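Local coordinates for protein arylsulfatase (Pseudoalteromonas sp. MB47, PDB 7AJ0) that probably hydrolyses sulfate esters of the algal polysaccharide fucoidan, as an exo-acting, calcium-binding sulfatase that assembles into a hexamer, at residues Glu304-Leu309 with Thr318-Thr323; Ala359-Met364 with Phe408-Asn413; Asn445-Arg450 with Ala455-Asp460. All blocks are in the same frame, centred on the assembly; numbering follows the deposited sequence.

Contact 1: Glu304-Leu309 with Thr318-Thr323; sequences ELVALL and TLIIFT
No ring, amide or other flat group enters the contact of V306 and L309 with T318 and I320: no faces or edges are presented here, and the meeting surfaces are methyl groups. The aromatic ring at its border is that of Y360 on strand 354-360, which packs on I320. Helix residues 304-309 run almost exactly antiparallel to strand residues 318-323, at 174°, with the axes 11.3 Å apart at closest approach. I320 reaches into the space between them. Its CG1 lies anti to the carbonyl carbon (chi1 -58°) and the chain then continues fully extended, carrying CD1 out from the sheet to the helix. There it meets L309 tip to tip, with L309 CD1 3.7 Å from I320 CD1. The same I320 CD1 is approached by V306, whose CG2, the branch beside the backbone N, stands 4.0 Å from it as the two side chains cross at about a right angle. One strand methyl thus fits against two residues three positions, just under one helical turn, apart. L309 also crosses T318 at about a right angle, its CD1 lying 3.9 Å from T318 CG2. The other branch of T318, OG1, is taken by the carbonyl of Q314 and the side chain of N53, so the threonine offers carbon to the helix while its hydroxyl is satisfied at the base of the strand. L315 packs on both L309 and I320, and L309 also touches I252 of helix 240-258. Helix 290-311 forms the connection of a beta-alpha-beta crossover from strand 262-267 to strand 318-324, passing strand 53-59 between them. Since the closest approaches are all between methyl groups, dispersion and the burial of apolar surface hold helix to sheet, without the directional demands of a polar link.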
# COMPACT_ATOMS: atom_id res chain seq x y z
N GLU A 304 -41.18 -10.58 21.46
CA GLU A 304 -41.85 -11.43 22.43
C GLU A 304 -41.73 -10.84 23.84
O GLU A 304 -42.70 -10.89 24.61
CB GLU A 304 -41.26 -12.84 22.39
CG GLU A 304 -41.59 -13.62 21.12
CD GLU A 304 -40.65 -14.80 20.89
OE1 GLU A 304 -39.90 -15.16 21.82
OE2 GLU A 304 -40.64 -15.35 19.76
N LEU A 305 -40.57 -10.29 24.18
CA LEU A 305 -40.41 -9.69 25.50
C LEU A 305 -41.24 -8.42 25.64
O LEU A 305 -41.81 -8.15 26.71
CB LEU A 305 -38.93 -9.40 25.76
CG LEU A 305 -38.03 -10.63 25.91
CD1 LEU A 305 -36.57 -10.22 26.07
CD2 LEU A 305 -38.49 -11.48 27.08
N VAL A 306 -41.32 -7.62 24.58
CA VAL A 306 -42.17 -6.43 24.60
C VAL A 306 -43.64 -6.84 24.74
O VAL A 306 -44.41 -6.20 25.47
CB VAL A 306 -41.94 -5.58 23.35
CG1 VAL A 306 -43.05 -4.55 23.18
CG2 VAL A 306 -40.58 -4.90 23.41
N ALA A 307 -44.04 -7.90 24.04
CA ALA A 307 -45.43 -8.33 24.11
C ALA A 307 -45.76 -8.91 25.48
O ALA A 307 -46.89 -8.79 25.95
CB ALA A 307 -45.72 -9.36 23.02
N LEU A 308 -44.78 -9.55 26.13
CA LEU A 308 -44.99 -10.04 27.49
C LEU A 308 -45.23 -8.88 28.45
O LEU A 308 -46.14 -8.93 29.28
CB LEU A 308 -43.79 -10.87 27.93
CG LEU A 308 -43.74 -11.27 29.40
CD1 LEU A 308 -44.95 -12.11 29.78
CD2 LEU A 308 -42.44 -12.01 29.71
N LEU A 309 -44.41 -7.82 28.35
CA LEU A 309 -44.60 -6.67 29.22
C LEU A 309 -45.97 -6.03 29.00
O LEU A 309 -46.62 -5.59 29.96
CB LEU A 309 -43.49 -5.65 28.98
CG LEU A 309 -42.08 -6.09 29.37
CD1 LEU A 309 -41.04 -5.12 28.82
CD2 LEU A 309 -41.95 -6.20 30.88
N THR A 318 -41.83 0.44 32.58
CA THR A 318 -40.62 -0.28 32.21
C THR A 318 -39.84 0.53 31.19
O THR A 318 -40.34 0.81 30.10
CB THR A 318 -40.96 -1.67 31.64
OG1 THR A 318 -41.72 -2.41 32.60
CG2 THR A 318 -39.68 -2.43 31.31
N LEU A 319 -38.62 0.90 31.56
CA LEU A 319 -37.67 1.48 30.61
C LEU A 319 -37.01 0.34 29.84
O LEU A 319 -36.40 -0.55 30.44
CB LEU A 319 -36.64 2.32 31.34
CG LEU A 319 -35.43 2.81 30.55
CD1 LEU A 319 -35.86 3.67 29.37
CD2 LEU A 319 -34.48 3.57 31.47
N ILE A 320 -37.13 0.37 28.51
CA ILE A 320 -36.51 -0.63 27.64
C ILE A 320 -35.35 0.04 26.92
O ILE A 320 -35.54 1.04 26.21
CB ILE A 320 -37.51 -1.23 26.64
CG1 ILE A 320 -38.68 -1.88 27.38
CG2 ILE A 320 -36.82 -2.26 25.75
CD1 ILE A 320 -39.70 -2.54 26.47
N ILE A 321 -34.16 -0.52 27.09
CA ILE A 321 -32.96 -0.06 26.40
C ILE A 321 -32.46 -1.19 25.52
O ILE A 321 -32.21 -2.30 26.01
CB ILE A 321 -31.87 0.39 27.39
CG1 ILE A 321 -32.29 1.69 28.07
CG2 ILE A 321 -30.54 0.57 26.66
CD1 ILE A 321 -31.37 2.14 29.19
N PHE A 322 -32.34 -0.92 24.22
CA PHE A 322 -31.82 -1.88 23.25
C PHE A 322 -30.48 -1.35 22.77
O PHE A 322 -30.39 -0.23 22.26
CB PHE A 322 -32.80 -2.05 22.08
CG PHE A 322 -32.33 -3.02 21.04
CD1 PHE A 322 -31.48 -2.62 20.03
CD2 PHE A 322 -32.75 -4.34 21.07
CE1 PHE A 322 -31.05 -3.51 19.07
CE2 PHE A 322 -32.33 -5.24 20.11
CZ PHE A 322 -31.48 -4.83 19.11
N THR A 323 -29.43 -2.16 22.92
CA THR A 323 -28.09 -1.69 22.60
C THR A 323 -27.20 -2.89 22.30
O THR A 323 -27.63 -4.05 22.37
CB THR A 323 -27.52 -0.84 23.74
OG1 THR A 323 -26.27 -0.26 23.34
CG2 THR A 323 -27.30 -1.68 24.99

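Contact 2: Ala359-Met364 with Phe408-Asn413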
# COMPACT_ATOMS: atom_id res chain seq x y z
N ALA A 359 -33.93 3.81 23.28
CA ALA A 359 -34.62 3.94 24.56
C ALA A 359 -36.11 4.03 24.28
O ALA A 359 -36.56 4.90 23.54
CB ALA A 359 -34.14 5.18 25.32
N TYR A 360 -36.88 3.11 24.87
CA TYR A 360 -38.33 3.07 24.73
C TYR A 360 -38.96 3.04 26.11
O TYR A 360 -38.58 2.23 26.96
CB TYR A 360 -38.77 1.84 23.92
CG TYR A 360 -40.27 1.67 23.83
CD1 TYR A 360 -41.01 2.31 22.85
CD2 TYR A 360 -40.94 0.85 24.74
CE1 TYR A 360 -42.38 2.15 22.77
CE2 TYR A 360 -42.31 0.69 24.67
CZ TYR A 360 -43.02 1.34 23.68
OH TYR A 360 -44.39 1.18 23.60
N TRP A 361 -39.93 3.93 26.34
CA TRP A 361 -40.64 3.98 27.61
C TRP A 361 -42.04 4.53 27.33
O TRP A 361 -42.22 5.74 27.17
CB TRP A 361 -39.89 4.83 28.63
CG TRP A 361 -40.31 4.59 30.06
CD1 TRP A 361 -41.45 3.98 30.50
CD2 TRP A 361 -39.57 4.95 31.24
NE1 TRP A 361 -41.48 3.94 31.87
CE2 TRP A 361 -40.34 4.52 32.35
CE3 TRP A 361 -38.35 5.58 31.47
CZ2 TRP A 361 -39.91 4.72 33.67
CZ3 TRP A 361 -37.93 5.77 32.77
CH2 TRP A 361 -38.71 5.34 33.86
N LYS A 362 -43.02 3.62 27.29
CA LYS A 362 -44.40 3.96 26.95
C LYS A 362 -44.96 5.04 27.85
O LYS A 362 -45.15 4.82 29.05
CB LYS A 362 -45.26 2.69 27.03
CG LYS A 362 -46.75 2.89 26.82
CD LYS A 362 -47.12 3.04 25.36
CE LYS A 362 -48.53 2.53 25.10
NZ LYS A 362 -48.64 1.05 25.32
N GLY A 363 -45.25 6.21 27.28
CA GLY A 363 -45.83 7.31 28.02
C GLY A 363 -44.83 8.22 28.70
O GLY A 363 -45.24 9.27 29.22
N MET A 364 -43.55 7.86 28.73
CA MET A 364 -42.50 8.68 29.30
C MET A 364 -41.60 9.29 28.24
O MET A 364 -41.27 10.48 28.31
CB MET A 364 -41.65 7.85 30.27
CG MET A 364 -42.36 7.40 31.53
SD MET A 364 -42.32 8.63 32.83
CE MET A 364 -43.93 9.38 32.65
N PHE A 408 -31.69 13.44 30.07
CA PHE A 408 -31.48 13.40 28.63
C PHE A 408 -32.51 12.50 27.95
O PHE A 408 -33.05 12.86 26.90
CB PHE A 408 -30.05 12.93 28.35
CG PHE A 408 -29.75 12.63 26.91
CD1 PHE A 408 -29.96 13.59 25.93
CD2 PHE A 408 -29.23 11.40 26.54
CE1 PHE A 408 -29.67 13.32 24.60
CE2 PHE A 408 -28.94 11.12 25.22
CZ PHE A 408 -29.16 12.08 24.25
N LEU A 409 -32.80 11.34 28.55
CA LEU A 409 -33.70 10.38 27.93
C LEU A 409 -35.17 10.78 28.07
O LEU A 409 -35.98 10.41 27.21
CB LEU A 409 -33.50 9.00 28.55
CG LEU A 409 -32.15 8.32 28.30
CD1 LEU A 409 -32.03 7.04 29.11
CD2 LEU A 409 -31.95 8.03 26.82
N LEU A 410 -35.53 11.52 29.11
CA LEU A 410 -36.92 11.85 29.39
C LEU A 410 -37.32 13.24 28.91
O LEU A 410 -38.48 13.64 29.09
CB LEU A 410 -37.21 11.72 30.89
CG LEU A 410 -36.92 10.37 31.52
CD1 LEU A 410 -37.33 10.36 32.98
CD2 LEU A 410 -37.63 9.26 30.77
N ALA A 411 -36.40 13.99 28.31
CA ALA A 411 -36.70 15.30 27.76
C ALA A 411 -36.92 15.20 26.26
O ALA A 411 -36.18 14.50 25.56
CB ALA A 411 -35.57 16.29 28.06
N ASP A 412 -37.94 15.90 25.76
CA ASP A 412 -38.17 15.96 24.33
C ASP A 412 -37.00 16.65 23.64
O ASP A 412 -36.72 17.83 23.91
CB ASP A 412 -39.47 16.71 24.03
CG ASP A 412 -40.71 15.88 24.37
OD1 ASP A 412 -40.57 14.66 24.60
OD2 ASP A 412 -41.82 16.46 24.40
N ASN A 413 -36.32 15.92 22.76
CA ASN A 413 -35.15 16.44 22.05
C ASN A 413 -34.16 17.06 23.03
O ASN A 413 -33.62 18.15 22.82
CB ASN A 413 -35.57 17.45 20.98
CG ASN A 413 -36.77 16.98 20.19
OD1 ASN A 413 -36.67 16.05 19.39
ND2 ASN A 413 -37.91 17.61 20.42
O HOH W 1 -40.07 12.58 25.80
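L410 reaches W361 because its CG stands anti to the carbonyl carbon (chi1 -57°) and the rest of the chain is extended, which throws CD2 across to the tryptophan. W361 answers with the opposite choice, CG anti to the backbone N (chi1 -162°), turning the six-membered part of the indole toward the leucine. The two cross obliquely, with L410 CD2 3.8 Å from W361 CE3 and nearly as close to CZ3. M364 lays CG over one face of the same indole, 3.5 Å above the plane near the rim, while its CB lies 4.3 Å from L410 CD2. The rotation of the indole is fixed by NE1, which is hydrogen-bonded to the carbonyl of E316; L41 and L44 of helix 31-48 pack on the ring as well. Alongside, A359 CB meets L409 CD2 at 3.9 Å, joining the last turn of helix 406-409 to the strand.

M364 can return to the indole because the chain reverses between them: M364 N donates to W361 O at 2.9 Å, and the backbone angles of K362 and G363 are those of a type II beta turn. On the polar side, K40 NZ binds the carbonyl oxygens of both M364 and L410, tying the two loops together. D412 OD1 is held by S366. The core of the contact is an apolar seam, with polar ties at its rim, between the chain around A359 and W361, at the central mixed sheet, and the short helix 406-409 with the loop after it, within the layered alpha/beta architecture of the alkaline phosphatase-like sulfatases.

Contact 3: Asn445-Arg450 with Ala455-Asp460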
# COMPACT_ATOMS: atom_id res chain seq x y z
N ASN A 445 -4.13 0.26 12.89
CA ASN A 445 -3.82 0.15 11.47
C ASN A 445 -3.91 -1.32 11.09
O ASN A 445 -3.23 -2.16 11.69
CB ASN A 445 -2.44 0.73 11.16
CG ASN A 445 -2.28 1.12 9.71
OD1 ASN A 445 -2.98 2.01 9.21
ND2 ASN A 445 -1.36 0.47 9.02
N THR A 446 -4.75 -1.63 10.10
CA THR A 446 -5.10 -3.01 9.78
C THR A 446 -4.38 -3.46 8.52
O THR A 446 -4.45 -2.79 7.48
CB THR A 446 -6.62 -3.14 9.60
OG1 THR A 446 -7.29 -2.58 10.74
CG2 THR A 446 -7.01 -4.60 9.43
N ALA A 447 -3.70 -4.60 8.61
CA ALA A 447 -2.86 -5.09 7.52
C ALA A 447 -3.61 -5.97 6.53
O ALA A 447 -3.20 -6.05 5.36
CB ALA A 447 -1.68 -5.88 8.09
N VAL A 448 -4.68 -6.64 6.95
CA VAL A 448 -5.47 -7.51 6.09
C VAL A 448 -6.91 -7.01 6.14
O VAL A 448 -7.42 -6.73 7.23
CB VAL A 448 -5.41 -8.98 6.53
CG1 VAL A 448 -6.16 -9.86 5.54
CG2 VAL A 448 -3.96 -9.45 6.67
N PRO A 449 -7.60 -6.89 5.01
CA PRO A 449 -8.99 -6.42 5.05
C PRO A 449 -9.86 -7.29 5.95
O PRO A 449 -9.78 -8.52 5.91
CB PRO A 449 -9.44 -6.51 3.58
CG PRO A 449 -8.18 -6.43 2.79
CD PRO A 449 -7.13 -7.12 3.62
N ARG A 450 -10.68 -6.64 6.76
CA ARG A 450 -11.61 -7.21 7.72
C ARG A 450 -10.93 -7.63 9.02
O ARG A 450 -11.63 -7.95 9.98
CB ARG A 450 -12.38 -8.43 7.18
CG ARG A 450 -13.26 -8.16 5.97
CD ARG A 450 -14.12 -9.39 5.67
NE ARG A 450 -14.98 -9.19 4.50
CZ ARG A 450 -14.83 -9.81 3.33
NH1 ARG A 450 -13.85 -10.69 3.15
NH2 ARG A 450 -15.67 -9.55 2.34
N ALA A 455 -5.07 -8.84 12.83
CA ALA A 455 -3.98 -8.46 11.94
C ALA A 455 -3.81 -6.94 11.94
O ALA A 455 -3.77 -6.29 10.89
CB ALA A 455 -4.21 -8.99 10.53
N SER A 456 -3.70 -6.35 13.13
CA SER A 456 -3.62 -4.91 13.27
C SER A 456 -2.42 -4.51 14.11
O SER A 456 -1.84 -5.32 14.84
CB SER A 456 -4.90 -4.34 13.92
OG SER A 456 -5.95 -4.27 12.98
N PHE A 457 -2.05 -3.24 13.99
CA PHE A 457 -1.06 -2.60 14.84
C PHE A 457 -1.74 -1.47 15.62
O PHE A 457 -2.77 -0.93 15.19
CB PHE A 457 0.10 -2.00 14.04
CG PHE A 457 0.61 -2.88 12.94
CD1 PHE A 457 1.44 -3.95 13.22
CD2 PHE A 457 0.28 -2.63 11.62
CE1 PHE A 457 1.92 -4.76 12.21
CE2 PHE A 457 0.75 -3.43 10.60
CZ PHE A 457 1.58 -4.50 10.90
N LEU A 458 -1.15 -1.11 16.76
CA LEU A 458 -1.53 0.09 17.50
C LEU A 458 -0.34 1.03 17.44
O LEU A 458 0.70 0.76 18.05
CB LEU A 458 -1.93 -0.23 18.93
CG LEU A 458 -2.58 0.93 19.69
CD1 LEU A 458 -3.81 1.44 18.95
CD2 LEU A 458 -2.96 0.52 21.10
N LEU A 459 -0.49 2.13 16.71
CA LEU A 459 0.62 3.00 16.36
C LEU A 459 0.48 4.36 17.02
O LEU A 459 -0.63 4.87 17.18
CB LEU A 459 0.69 3.17 14.83
CG LEU A 459 0.71 1.85 14.06
CD1 LEU A 459 0.75 2.09 12.56
CD2 LEU A 459 1.90 1.00 14.49
N ASP A 460 1.62 4.93 17.41
CA ASP A 460 1.64 6.29 17.93
C ASP A 460 1.48 7.28 16.79
O ASP A 460 1.98 7.07 15.68
CB ASP A 460 2.95 6.55 18.67
CG ASP A 460 3.07 5.76 19.96
OD1 ASP A 460 2.02 5.51 20.59
OD2 ASP A 460 4.20 5.41 20.33
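F457 sets its ring obliquely against the backbone carbonyl of N445, with CD2 3.5 Å from N445 O, and the adjoining CE2 lies 4.3 Å from A447 CB. Its CG is anti to the carbonyl carbon, at a chi1 of -43°, which brings the ring back over the neighbouring strand. On the same face N445 CB packs on L459 CD1 at 3.7 Å. Beneath these side chains the two strands are antiparallel. N445 and F457 make a hydrogen-bonded pair, closed from both directions: N445 N to F457 O at 2.9 Å and F457 N to N445 O at 2.8 Å, each with an N-H...O angle of 163°. T446 and S456 form the next, non-hydrogen-bonded pair, and its two hydroxyls meet on the opposite face, T446 OG1 donating to S456 OG over 3.1 Å. S456 OG is in turn bonded to N452 O in the connecting loop, so the pair ties the loop back to the strand ends. Beyond the last bridge, A447 N still donates to A455 O at 2.8 Å, nearly straight at 173°, and V448 CG2 rests on A455 CB at 3.9 Å, where the chains part.

Neighbouring subunits complete the surroundings. W466 of the second subunit bonds S456 O through NE1 and meets the ring of F457, while L459 packs on L459 of that subunit and F457 of the third. Backbone hydrogen bonds from L458 and D460 run to the second and third subunits respectively, and R450 makes a salt bridge with D473 of a fourth. The arrangement is a two-stranded beta hairpin, strands 442-446 and 456-460, extended by backbone bonds to other subunits, at an interface of the hexamer.

Contacts 1 and 2 are neighbours in the central sheet, their centres 14 Å apart, because strands 318-324 and 354-360 pair antiparallel: I320 O and Y360 N lie 2.8 Å apart, a probable hydrogen bond, and L319 CB packs against W361 CE3 at 3.7 Å. Strand 318-324 of contact 1 leads straight into D325 and N326, which bind the calcium ion together with D60, D61 and C102, so it supplies two ligands at its end, as strand 53-59 does. Contact 3 belongs to a different region, across the chain's centre: its centre is 38 Å from that of contact 1 and 40 Å from that of contact 2, and it serves subunit assembly.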